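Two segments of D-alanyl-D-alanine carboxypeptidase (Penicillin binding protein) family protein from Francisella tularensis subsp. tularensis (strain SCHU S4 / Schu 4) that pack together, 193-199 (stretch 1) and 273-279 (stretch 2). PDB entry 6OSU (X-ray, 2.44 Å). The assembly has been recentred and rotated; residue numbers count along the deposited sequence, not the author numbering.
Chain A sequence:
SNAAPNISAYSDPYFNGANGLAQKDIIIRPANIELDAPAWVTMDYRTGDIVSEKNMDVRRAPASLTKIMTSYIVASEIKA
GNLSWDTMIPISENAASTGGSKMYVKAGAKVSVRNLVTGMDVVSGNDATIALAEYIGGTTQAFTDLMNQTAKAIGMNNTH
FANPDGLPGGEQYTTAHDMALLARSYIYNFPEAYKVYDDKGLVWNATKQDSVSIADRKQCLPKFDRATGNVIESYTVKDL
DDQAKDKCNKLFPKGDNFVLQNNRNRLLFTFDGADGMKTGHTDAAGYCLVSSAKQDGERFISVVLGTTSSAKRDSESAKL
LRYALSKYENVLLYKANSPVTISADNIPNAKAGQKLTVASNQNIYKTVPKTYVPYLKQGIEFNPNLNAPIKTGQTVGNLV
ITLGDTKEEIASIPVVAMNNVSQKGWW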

# COMPACT_ATOMS: atom_id res chain seq x y z
N ALA A 193 12.58 -3.48 -2.94
CA ALA A 193 12.28 -4.28 -1.76
C ALA A 193 10.82 -4.69 -1.72
O ALA A 193 10.50 -5.78 -1.22
CB ALA A 193 12.65 -3.51 -0.49
N TYR A 194 9.93 -3.85 -2.23
CA TYR A 194 8.51 -4.19 -2.21
C TYR A 194 8.19 -5.37 -3.12
O TYR A 194 7.19 -6.06 -2.88
CB TYR A 194 7.66 -2.99 -2.61
CG TYR A 194 6.20 -3.34 -2.72
CD1 TYR A 194 5.48 -3.72 -1.59
CD2 TYR A 194 5.55 -3.32 -3.95
CE1 TYR A 194 4.14 -4.06 -1.68
CE2 TYR A 194 4.21 -3.65 -4.05
CZ TYR A 194 3.51 -4.02 -2.91
OH TYR A 194 2.18 -4.35 -3.01
N LYS A 195 9.00 -5.63 -4.15
CA LYS A 195 8.76 -6.77 -5.02
C LYS A 195 8.82 -8.09 -4.28
O LYS A 195 8.25 -9.08 -4.75
CB LYS A 195 9.77 -6.79 -6.17
CG LYS A 195 9.66 -5.62 -7.14
CD LYS A 195 10.68 -5.73 -8.26
CE LYS A 195 10.77 -4.44 -9.06
NZ LYS A 195 12.19 -4.05 -9.32
N VAL A 196 9.49 -8.14 -3.12
CA VAL A 196 9.61 -9.39 -2.37
C VAL A 196 8.25 -9.88 -1.89
O VAL A 196 8.02 -11.09 -1.76
CB VAL A 196 10.59 -9.22 -1.19
CG1 VAL A 196 10.77 -10.53 -0.44
CG2 VAL A 196 11.92 -8.69 -1.68
N TYR A 197 7.32 -8.96 -1.64
CA TYR A 197 6.01 -9.35 -1.12
C TYR A 197 5.19 -10.15 -2.12
O TYR A 197 4.21 -10.79 -1.73
CB TYR A 197 5.24 -8.12 -0.66
CG TYR A 197 5.78 -7.52 0.62
CD1 TYR A 197 5.58 -8.15 1.84
CD2 TYR A 197 6.50 -6.34 0.60
CE1 TYR A 197 6.06 -7.61 3.01
CE2 TYR A 197 7.00 -5.79 1.78
CZ TYR A 197 6.78 -6.44 2.98
OH TYR A 197 7.26 -5.91 4.15
N ASP A 198 5.57 -10.14 -3.40
CA ASP A 198 4.88 -10.92 -4.41
C ASP A 198 5.40 -12.35 -4.52
O ASP A 198 4.86 -13.13 -5.32
CB ASP A 198 4.97 -10.22 -5.77
CG ASP A 198 3.95 -10.74 -6.77
OD1 ASP A 198 2.76 -10.86 -6.42
OD2 ASP A 198 4.34 -11.02 -7.93
N ASP A 199 6.42 -12.72 -3.75
CA ASP A 199 6.94 -14.08 -3.78
C ASP A 199 5.87 -15.08 -3.34
O ASP A 199 5.25 -14.91 -2.29
CB ASP A 199 8.17 -14.21 -2.88
CG ASP A 199 9.40 -13.53 -3.46
OD1 ASP A 199 9.28 -12.87 -4.51
OD2 ASP A 199 10.49 -13.65 -2.85
N GLY A 273 -3.73 -9.27 -10.22
CA GLY A 273 -3.02 -8.02 -10.06
C GLY A 273 -2.57 -7.70 -8.64
O GLY A 273 -1.99 -6.63 -8.42
N ALA A 274 -2.83 -8.59 -7.69
CA ALA A 274 -2.39 -8.37 -6.31
C ALA A 274 -0.91 -8.72 -6.18
O ALA A 274 -0.48 -9.80 -6.59
CB ALA A 274 -3.22 -9.21 -5.35
N ASP A 275 -0.14 -7.80 -5.59
CA ASP A 275 1.29 -8.04 -5.38
C ASP A 275 1.72 -7.81 -3.94
O ASP A 275 2.93 -7.79 -3.67
CB ASP A 275 2.13 -7.16 -6.32
CG ASP A 275 1.68 -5.71 -6.34
OD1 ASP A 275 1.85 -5.06 -7.39
OD2 ASP A 275 1.14 -5.23 -5.32
N GLY A 276 0.78 -7.65 -3.01
CA GLY A 276 1.13 -7.42 -1.62
C GLY A 276 -0.08 -7.65 -0.74
O GLY A 276 -1.20 -7.87 -1.22
N MET A 277 0.14 -7.58 0.57
CA MET A 277 1.45 -7.25 1.14
C MET A 277 1.81 -8.19 2.29
O MET A 277 2.78 -8.94 2.21
CB MET A 277 1.47 -5.79 1.61
CG MET A 277 2.83 -5.27 2.06
SD MET A 277 2.85 -3.48 2.41
CE MET A 277 4.61 -3.17 2.48
N LYS A 278 1.03 -8.15 3.37
CA LYS A 278 1.40 -8.82 4.61
C LYS A 278 0.17 -9.19 5.42
O LYS A 278 -0.78 -8.40 5.50
CB LYS A 278 2.32 -7.92 5.45
CG LYS A 278 2.93 -8.61 6.66
CD LYS A 278 4.00 -9.59 6.22
CE LYS A 278 4.58 -10.35 7.41
NZ LYS A 278 3.63 -11.35 7.97
N THR A 279 0.20 -10.36 6.03
CA THR A 279 -0.84 -10.84 6.92
C THR A 279 -0.34 -10.80 8.36
O THR A 279 0.85 -10.60 8.62
CB THR A 279 -1.28 -12.26 6.56
OG1 THR A 279 -0.14 -13.13 6.58
CG2 THR A 279 -1.90 -12.29 5.17
O HOH W 1 2.21 -10.45 -0.04

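Stretch 1 meets the strand of stretch 2 through three residues, Y194, Y197 and D198, and the contact buries 394 Å² in all. Y194 leaves the backbone sideways, but its t rotamer carries the ring across to the strand, where the phenol OH of Y194 donates a hydrogen bond to D275 OD2 (2.7 Å). Tyrosine suits this buried site because its long, flat ring spans the gap while its hydroxyl meets a carboxylate. Y194 OH also lies 3.5 Å from G276 CA; a CB on G276 would clash with it, so glycine makes room for the hydroxyl.

K195 and V196 point away, leaving Y197 as the next residue to reach the strand. Its CB points toward stretch 2, and one face of its ring receives M277: M277 CG sits 3.9 Å from the centroid of the Y197 ring, almost on the ring normal, in a CH-pi contact. The extended, all-t methionine continues past the ring, bringing M277 CE to 3.6 Å from Y197 CE2. M277 CG also touches the edge of Y194, at Y194 CE1 (4.1 Å), so one flexible apolar chain serves both tyrosines. A water oxygen donates to both Y197 O (2.6 Å) and M277 O (2.8 Å), bridging two acceptors that cannot bond each other.

D198 ends the contact, D198 OD1 packing 3.3 Å from D275 CA without a hydrogen bond across; partly exposed, its carboxylate can stay near solvent. D199 turns away.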